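Local coordinates for protein PHOX (Pseudomonas fluorescens, PDB 4A9V) that probably hydrolyses phosphate monoesters as an alkaline phosphatase, using a complex cofactor of iron and calcium ions held in a beta-propeller, at residues A[383-388]-A[400-405]; A[425-429]-A[476-481]. Where two conformers were deposited one is given. Residues are numbered along the deposited sequence.

Interaction 1. Residues A[383-388]-A[400-405]; sequences MDRPEW and CTLTNN. With CA (calcium ion), chain R; CA (calcium ion), chain Q; FEO (mu-oxo-diiron), chain S.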
ATOM      1  N   MET A 383      -6.728   9.307  12.851  1.00  6.96           N
ATOM      2  CA  MET A 383      -5.334   8.876  12.937  1.00  7.13           C
ATOM      3  C   MET A 383      -4.414   9.686  12.020  1.00  6.59           C
ATOM      4  O   MET A 383      -4.840  10.238  11.000  1.00  7.39           O
ATOM      5  CB  MET A 383      -5.216   7.391  12.586  1.00  7.20           C
ATOM      6  CG  MET A 383      -6.069   6.472  13.455  1.00  7.27           C
ATOM      7  SD  MET A 383      -5.726   6.550  15.223  1.00  8.22           S
ATOM      8  CE  MET A 383      -4.149   5.712  15.297  1.00  8.25           C
ATOM      9  N   ASP A 384      -3.122   9.645  12.343  1.00  6.76           N
ATOM     10  CA  ASP A 384      -2.081  10.299  11.543  1.00  6.90           C
ATOM     11  C   ASP A 384      -1.675   9.436  10.329  1.00  6.50           C
ATOM     12  O   ASP A 384      -0.575   8.881  10.286  1.00  7.72           O
ATOM     13  CB  ASP A 384      -0.827  10.560  12.394  1.00  7.09           C
ATOM     14  CG  ASP A 384      -1.001  11.644  13.447  1.00  7.46           C
ATOM     15  OD1 ASP A 384      -2.047  12.328  13.466  1.00  7.50           O
ATOM     16  OD2 ASP A 384      -0.022  11.827  14.212  1.00  7.97           O
ATOM     17  N   ARG A 385      -2.545   9.385   9.325  1.00  7.05           N
ATOM     18  CA  ARG A 385      -2.253   8.719   8.050  0.70  6.64           C
ATOM     19  C   ARG A 385      -1.768   7.286   8.219  1.00  7.15           C
ATOM     20  O   ARG A 385      -0.611   6.960   7.931  1.00  7.20           O
ATOM     21  CB  ARG A 385      -1.248   9.513   7.226  0.70  6.86           C
ATOM     22  CG  ARG A 385      -1.757  10.868   6.780  0.70  8.49           C
ATOM     23  CD  ARG A 385      -0.780  11.499   5.813  0.70  9.28           C
ATOM     24  NE  ARG A 385      -0.642  10.669   4.628  0.70 11.90           N
ATOM     25  CZ  ARG A 385       0.425  10.661   3.843  0.70 11.80           C
ATOM     26  NH1 ARG A 385       1.315  11.638   3.943  0.70 14.77           N
ATOM     27  NH2 ARG A 385       0.521   9.769   2.865  0.70 15.12           N
ATOM     28  N   PRO A 386      -2.687   6.382   8.570  1.00  6.98           N
ATOM     29  CA  PRO A 386      -2.356   4.963   8.545  1.00  6.93           C
ATOM     30  C   PRO A 386      -1.916   4.511   7.166  1.00  6.66           C
ATOM     31  O   PRO A 386      -2.625   4.737   6.183  1.00  8.24           O
ATOM     32  CB  PRO A 386      -3.673   4.281   8.940  1.00  8.93           C
ATOM     33  CG  PRO A 386      -4.520   5.345   9.542  1.00  9.81           C
ATOM     34  CD  PRO A 386      -4.102   6.623   8.896  1.00  7.29           C
ATOM     35  N   GLU A 387      -0.747   3.889   7.099  1.00  6.34           N
ATOM     36  CA  GLU A 387      -0.323   3.233   5.873  1.00  5.99           C
ATOM     37  C   GLU A 387      -0.244   1.726   6.121  1.00  6.28           C
ATOM     38  O   GLU A 387      -1.274   1.122   6.413  1.00  7.17           O
ATOM     39  CB  GLU A 387       0.913   3.903   5.265  1.00  6.23           C
ATOM     40  CG  GLU A 387       0.561   5.287   4.719  1.00  6.55           C
ATOM     41  CD  GLU A 387       1.587   5.854   3.750  1.00  7.12           C
ATOM     42  OE1 GLU A 387       2.613   6.377   4.233  1.00  7.85           O
ATOM     43  OE2 GLU A 387       1.366   5.820   2.510  1.00  7.22           O
ATOM     44  N   TRP A 388       0.909   1.087   5.973  1.00  5.80           N
ATOM     45  CA  TRP A 388       0.919  -0.376   5.992  1.00  5.89           C
ATOM     46  C   TRP A 388       0.718  -0.948   7.378  1.00  6.07           C
ATOM     47  O   TRP A 388       1.217  -0.422   8.376  1.00  6.61           O
ATOM     48  CB  TRP A 388       2.229  -0.923   5.446  1.00  6.05           C
ATOM     49  CG  TRP A 388       2.429  -0.713   3.976  1.00  6.02           C
ATOM     50  CD1 TRP A 388       2.299   0.464   3.252  1.00  6.04           C
ATOM     51  CD2 TRP A 388       3.075  -1.649   3.071  1.00  6.07           C
ATOM     52  NE1 TRP A 388       2.784   0.303   1.983  1.00  6.14           N
ATOM     53  CE2 TRP A 388       3.309  -0.930   1.831  1.00  5.95           C
ATOM     54  CE3 TRP A 388       3.560  -2.943   3.199  1.00  6.29           C
ATOM     55  CZ2 TRP A 388       3.962  -1.513   0.758  1.00  6.88           C
ATOM     56  CZ3 TRP A 388       4.242  -3.507   2.118  1.00  7.37           C
ATOM     57  CH2 TRP A 388       4.440  -2.804   0.933  1.00  7.70           C
ATOM     58  N   CYS A 400       1.454  -0.836  12.586  1.00  6.41           N
ATOM     59  CA  CYS A 400       0.858   0.050  11.598  1.00  6.38           C
ATOM     60  C   CYS A 400       1.669   1.338  11.561  1.00  6.22           C
ATOM     61  O   CYS A 400       1.868   1.985  12.593  1.00  7.07           O
ATOM     62  CB  CYS A 400      -0.580   0.380  12.017  1.00  7.80           C
ATOM     63  SG  CYS A 400      -1.486   1.450  10.878  1.00  8.78           S
ATOM     64  N   THR A 401       2.102   1.745  10.373  1.00  6.04           N
ATOM     65  CA  THR A 401       2.730   3.049  10.253  1.00  6.16           C
ATOM     66  C   THR A 401       1.673   4.150  10.256  1.00  6.61           C
ATOM     67  O   THR A 401       0.576   3.995   9.704  1.00  7.12           O
ATOM     68  CB  THR A 401       3.597   3.144   8.991  1.00  6.50           C
ATOM     69  OG1 THR A 401       2.810   2.783   7.857  1.00  7.03           O
ATOM     70  CG2 THR A 401       4.811   2.241   9.093  1.00  6.85           C
ATOM     71  N   LEU A 402       2.006   5.238  10.933  1.00  6.05           N
ATOM     72  CA  LEU A 402       1.227   6.463  10.918  1.00  5.89           C
ATOM     73  C   LEU A 402       2.185   7.520  10.385  1.00  6.52           C
ATOM     74  O   LEU A 402       3.107   7.955  11.091  1.00  7.15           O
ATOM     75  CB  LEU A 402       0.761   6.792  12.341  1.00  6.69           C
ATOM     76  CG  LEU A 402      -0.131   5.744  13.026  1.00  7.19           C
ATOM     77  CD1 LEU A 402      -0.401   6.137  14.472  1.00  7.41           C
ATOM     78  CD2 LEU A 402      -1.439   5.608  12.257  1.00  9.19           C
ATOM     79  N   THR A 403       2.125   7.748   9.078  1.00  6.48           N
ATOM     80  CA  THR A 403       3.308   8.209   8.380  1.00  6.08           C
ATOM     81  C   THR A 403       3.685   9.651   8.751  1.00  6.82           C
ATOM     82  O   THR A 403       4.864   9.981   8.848  1.00  7.25           O
ATOM     83  CB  THR A 403       3.189   7.987   6.855  1.00  6.78           C
ATOM     84  OG1 THR A 403       4.491   8.092   6.275  1.00  7.09           O
ATOM     85  CG2 THR A 403       2.262   8.977   6.181  1.00  7.21           C
ATOM     86  N   ASN A 404       2.670  10.493   8.946  1.00  6.85           N
ATOM     87  CA  ASN A 404       2.813  11.874   9.413  1.00  7.83           C
ATOM     88  C   ASN A 404       1.415  12.501   9.436  1.00  8.00           C
ATOM     89  O   ASN A 404       0.435  11.865   9.027  1.00  8.26           O
ATOM     90  CB  ASN A 404       3.780  12.680   8.528  1.00  7.85           C
ATOM     91  CG  ASN A 404       3.458  12.580   7.050  1.00  8.80           C
ATOM     92  OD1 ASN A 404       2.364  12.940   6.608  1.00  9.16           O
ATOM     93  ND2 ASN A 404       4.439  12.136   6.264  1.00  9.45           N
ATOM     94  N   ASN A 405       1.300  13.707   9.983  1.00  8.02           N
ATOM     95  CA  ASN A 405       0.053  14.458   9.919  1.00  7.47           C
ATOM     96  C   ASN A 405       0.294  15.895  10.324  1.00  8.22           C
ATOM     97  O   ASN A 405       0.227  16.254  11.501  1.00  8.54           O
ATOM     98  CB  ASN A 405      -1.011  13.838  10.821  1.00  7.95           C
ATOM     99  CG  ASN A 405      -2.341  14.549  10.720  1.00  7.95           C
ATOM    100  OD1 ASN A 405      -2.497  15.487   9.940  1.00  8.62           O
ATOM    101  ND2 ASN A 405      -3.337  14.038  11.430  1.00  8.88           N
TER
HETATM  102 CA    CA R1592       3.317   7.381   2.018  0.93  7.82          CA
HETATM  103 CA    CA Q1591       2.561   4.053   0.680  1.00  7.90          CA
HETATM  104 FE1  FEO S1594       0.046   4.733  -1.892  1.00  7.69          FE
HETATM  105 FE2  FEO S1594      -0.488   5.756   1.384  1.00  7.08          FE
HETATM  106  O   FEO S1594       0.633   5.334  -0.130  1.00  7.92           O
HETATM  107  O   HOH W   1       4.520  11.505   3.410  1.00 40.98           O
HETATM  108  O   HOH W   2       1.913   8.494   0.430  0.50 47.64           O
HETATM  109  O   HOH W   3       2.396   1.800  -0.423  1.00  8.22           O
HETATM  110  O   HOH W   4       2.128   4.205  -2.117  1.00  8.23           O
HETATM  111  O   HOH W   5       4.833   3.461  -0.150  1.00  9.43           O
HETATM  112  O   HOH W   6       3.279   6.360  -0.353  1.00 10.54           O
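Glu-387 is the metal ligand of this contact: OE2 lies 2.2 Å from FE2 of the mu-oxo-diiron group and 2.8 Å from calcium Q, while OE1 and OE2 both bind calcium R at 2.5 Å. Trp-388 NE1 donates to water 3 (2.9 Å), a ligand of calcium Q. The Arg-385 guanidinium, whose NE forms a salt bridge with Asp-292, another iron ligand, lays one face over Thr-403 CG2; its NH1 gives Asn-404 OD1 a weak hydrogen bond (3.1 Å), and Asn-404 ND2 hydrogen-bonds Ser-477 OG. Asn-405 ND2 donates to Asp-384 OD1 (3.0 Å) and Gln-413 OE1; Asp-384 OD1 also salt-bridges Arg-408 NE. The backbones form an antiparallel beta-hairpin ladder at the edge of a propeller sheet, Glu-387 N to Thr-401 O (2.9 Å), Thr-401 N to Trp-388 O (3.1 Å) and Thr-403 N to Arg-385 O (3.1 Å). Pro-386 and Leu-402, a non-hydrogen-bonded pair, pack on their shared face, CG to CD2 (4.1 Å). Separately, Met-383 CE reaches Leu-402 CD1 (3.9 Å).

Interaction 2. Residues A[425-429]-A[476-481]; sequences VYGQI and NSPDGL. With CA (calcium ion), chain R; CA (calcium ion), chain Q.
Segments 425-429 and 476-481 run in roughly the same direction, 29° apart end to end, with Tyr-426 CA 4.7 Å from Asn-476 CA and Gly-427 CA 5.2 Å from Ser-477 CA. Their loop residues meet first, through a single backbone hydrogen bond from Ser-477 N to Tyr-426 O (2.8 Å). Gly-427 is extended at phi/psi 89/-179, where a CB would collide with the preceding carbonyl and crowd Pro-478 CD; Ser-477 takes left-handed angles of 59/59 before strand 478-483 starts. Beyond this point strands 428-434 and 478-483 enter different sheets of the beta-propeller, so apart from that one hydrogen bond the two sheets meet here through side-chain packing. Pro-478, its CB directed toward 425-429, sets CG 4.2 Å from Ile-429 CG1, and Ile-429 (m, t) extends CD1 to within 4.3 Å of Leu-481 CD2, Leu-481 also being m, t. Asn-476 CB lies at the edge of the Tyr-426 ring, 3.9 Å from CD1, and Asn-476 OD1 accepts from Ser-477 OG (3.0 Å) and Asp-496 N. Asp-479 (chi1 t) makes no contact with 425-429; in a classic beta bulge with Gly-480 opposite Leu-492, it binds calcium Q through OD1 and OD2 (both 2.5 Å) and calcium R through OD2 (2.3 Å).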
ATOM      1  N   VAL A 425       5.490  15.988  11.421  1.00  8.23           N
ATOM      2  CA  VAL A 425       6.174  15.843  10.145  1.00  9.04           C
ATOM      3  C   VAL A 425       6.972  14.546  10.019  1.00  8.07           C
ATOM      4  O   VAL A 425       7.494  14.255   8.944  1.00 10.18           O
ATOM      5  CB  VAL A 425       7.082  17.056   9.837  1.00 10.41           C
ATOM      6  CG1 VAL A 425       6.277  18.347   9.879  1.00 13.04           C
ATOM      7  CG2 VAL A 425       8.265  17.122  10.789  1.00 12.79           C
ATOM      8  N   TYR A 426       7.075  13.780  11.105  1.00  7.49           N
ATOM      9  CA  TYR A 426       7.966  12.617  11.124  1.00  7.50           C
ATOM     10  C   TYR A 426       7.268  11.259  11.126  1.00  6.85           C
ATOM     11  O   TYR A 426       7.819  10.294  10.609  1.00  7.31           O
ATOM     12  CB  TYR A 426       8.918  12.672  12.314  1.00  8.69           C
ATOM     13  CG  TYR A 426       9.848  13.864  12.307  1.00  8.81           C
ATOM     14  CD1 TYR A 426      10.867  13.969  11.372  1.00  9.53           C
ATOM     15  CD2 TYR A 426       9.753  14.852  13.283  1.00  9.69           C
ATOM     16  CE1 TYR A 426      11.745  15.042  11.389  1.00  9.42           C
ATOM     17  CE2 TYR A 426      10.638  15.916  13.319  1.00  9.89           C
ATOM     18  CZ  TYR A 426      11.647  15.991  12.392  1.00  9.74           C
ATOM     19  OH  TYR A 426      12.505  17.071  12.444  1.00 10.53           O
ATOM     20  N   GLY A 427       6.133  11.160  11.815  1.00  6.96           N
ATOM     21  CA  GLY A 427       5.417   9.893  11.921  1.00  7.11           C
ATOM     22  C   GLY A 427       5.836   9.012  13.084  1.00  6.57           C
ATOM     23  O   GLY A 427       6.690   9.364  13.907  1.00  6.92           O
ATOM     24  N   GLN A 428       5.197   7.852  13.151  1.00  6.55           N
ATOM     25  CA  GLN A 428       5.371   6.932  14.257  1.00  6.70           C
ATOM     26  C   GLN A 428       4.841   5.561  13.826  1.00  6.34           C
ATOM     27  O   GLN A 428       4.164   5.448  12.797  1.00  7.80           O
ATOM     28  CB  GLN A 428       4.656   7.443  15.529  1.00  7.15           C
ATOM     29  CG  GLN A 428       3.138   7.584  15.417  1.00  7.08           C
ATOM     30  CD  GLN A 428       2.684   8.993  15.059  1.00  6.76           C
ATOM     31  OE1 GLN A 428       3.472   9.823  14.612  1.00  7.70           O
ATOM     32  NE2 GLN A 428       1.386   9.240  15.180  1.00  7.61           N
ATOM     33  N   ILE A 429       5.260   4.522  14.543  1.00  6.41           N
ATOM     34  CA  ILE A 429       4.759   3.171  14.300  1.00  6.72           C
ATOM     35  C   ILE A 429       3.986   2.700  15.523  1.00  6.18           C
ATOM     36  O   ILE A 429       4.512   2.660  16.650  1.00  6.87           O
ATOM     37  CB  ILE A 429       5.875   2.167  13.950  1.00  7.09           C
ATOM     38  CG1 ILE A 429       6.661   2.670  12.738  1.00  7.69           C
ATOM     39  CG2 ILE A 429       5.263   0.797  13.689  1.00  8.61           C
ATOM     40  CD1 ILE A 429       7.809   1.770  12.323  1.00 10.15           C
ATOM     41  N   ASN A 476      12.324   9.564   8.399  1.00  8.00           N
ATOM     42  CA  ASN A 476      11.000  10.161   8.527  1.00  7.71           C
ATOM     43  C   ASN A 476       9.987   9.480   7.629  1.00  7.33           C
ATOM     44  O   ASN A 476      10.343   8.893   6.599  1.00  8.05           O
ATOM     45  CB  ASN A 476      11.038  11.677   8.280  1.00  8.29           C
ATOM     46  CG  ASN A 476      11.114  12.037   6.812  1.00  8.30           C
ATOM     47  OD1 ASN A 476      10.099  12.332   6.178  1.00  8.95           O
ATOM     48  ND2 ASN A 476      12.337  12.073   6.273  1.00  8.75           N
ATOM     49  N   SER A 477       8.726   9.538   8.052  1.00  7.38           N
ATOM     50  CA  SER A 477       7.591   9.068   7.269  1.00  6.86           C
ATOM     51  C   SER A 477       7.710   7.580   6.928  1.00  7.09           C
ATOM     52  O   SER A 477       7.639   7.185   5.762  1.00  7.12           O
ATOM     53  CB  SER A 477       7.440   9.900   5.999  1.00  7.26           C
ATOM     54  OG  SER A 477       7.316  11.280   6.302  1.00  8.54           O
ATOM     55  N   PRO A 478       7.791   6.728   7.955  1.00  6.53           N
ATOM     56  CA  PRO A 478       7.667   5.299   7.691  1.00  7.10           C
ATOM     57  C   PRO A 478       6.322   5.005   7.023  1.00  6.88           C
ATOM     58  O   PRO A 478       5.321   5.664   7.306  1.00  6.81           O
ATOM     59  CB  PRO A 478       7.740   4.681   9.088  1.00  8.05           C
ATOM     60  CG  PRO A 478       7.166   5.740   9.978  1.00  8.16           C
ATOM     61  CD  PRO A 478       7.632   7.045   9.386  1.00  7.20           C
ATOM     62  N   ASP A 479       6.314   4.028   6.127  1.00  6.23           N
ATOM     63  CA  ASP A 479       5.183   3.816   5.236  1.00  6.57           C
ATOM     64  C   ASP A 479       5.004   2.306   5.073  1.00  6.22           C
ATOM     65  O   ASP A 479       4.221   1.691   5.812  1.00  6.89           O
ATOM     66  CB  ASP A 479       5.436   4.579   3.912  1.00  6.95           C
ATOM     67  CG  ASP A 479       4.330   4.425   2.877  1.00  6.92           C
ATOM     68  OD1 ASP A 479       3.630   3.392   2.856  1.00  7.59           O
ATOM     69  OD2 ASP A 479       4.266   5.298   1.977  1.00  7.29           O
ATOM     70  N   GLY A 480       5.848   1.673   4.267  1.00  6.04           N
ATOM     71  CA  GLY A 480       5.798   0.231   4.137  1.00  6.20           C
ATOM     72  C   GLY A 480       6.365  -0.494   5.343  1.00  5.86           C
ATOM     73  O   GLY A 480       7.256   0.002   6.038  1.00  6.33           O
ATOM     74  N   LEU A 481       5.891  -1.724   5.532  1.00  5.95           N
ATOM     75  CA  LEU A 481       6.387  -2.628   6.568  1.00  6.28           C
ATOM     76  C   LEU A 481       6.386  -4.044   6.017  1.00  6.16           C
ATOM     77  O   LEU A 481       5.514  -4.399   5.217  1.00  6.81           O
ATOM     78  CB  LEU A 481       5.483  -2.597   7.800  1.00  7.16           C
ATOM     79  CG  LEU A 481       5.394  -1.315   8.622  1.00  6.62           C
ATOM     80  CD1 LEU A 481       4.355  -1.504   9.715  1.00  7.35           C
ATOM     81  CD2 LEU A 481       6.741  -0.939   9.211  1.00  7.40           C
TER
HETATM   82 CA    CA R1592       3.317   7.381   2.018  0.93  7.82          CA
HETATM   83 CA    CA Q1591       2.561   4.053   0.680  1.00  7.90          CA
HETATM   84  O   HOH W   4       2.128   4.205  -2.117  1.00  8.23           O
HETATM   85  O   HOH W   3       2.396   1.800  -0.423  1.00  8.22           O
HETATM   86  O   HOH W   5       4.833   3.461  -0.150  1.00  9.43           O
HETATM   87  O   HOH W   6       3.279   6.360  -0.353  1.00 10.54           O
HETATM   88  O   HOH W   2       1.913   8.494   0.430  0.50 47.64           O

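How the interactions relate
Strands 398-402 (interaction 1) and 428-434 (interaction 2) are neighbours in one sheet, and both face strand 478-483 of another; the contact centres lie 7 Å apart. Thr-401 OG1 probably hydrogen-bonds to Asp-479 O (2.7 Å) and Thr-403 OG1 to Pro-478 O (2.8 Å), tying the hairpin of 383-388 and 400-405 to the backbone at the metal-binding aspartate; Trp-388 CE3 packs 3.2 Å from Leu-481 O. The carboxylates of Glu-387 and Asp-479 converge because both bind the two calcium ions, and Glu-387 OE1 lies 2.9 Å from Asp-479 CG. Glu-273 joins them on calcium Q and Asp-494 on calcium R, while the oxygen of water 6 bridges both ions at 2.6 Å.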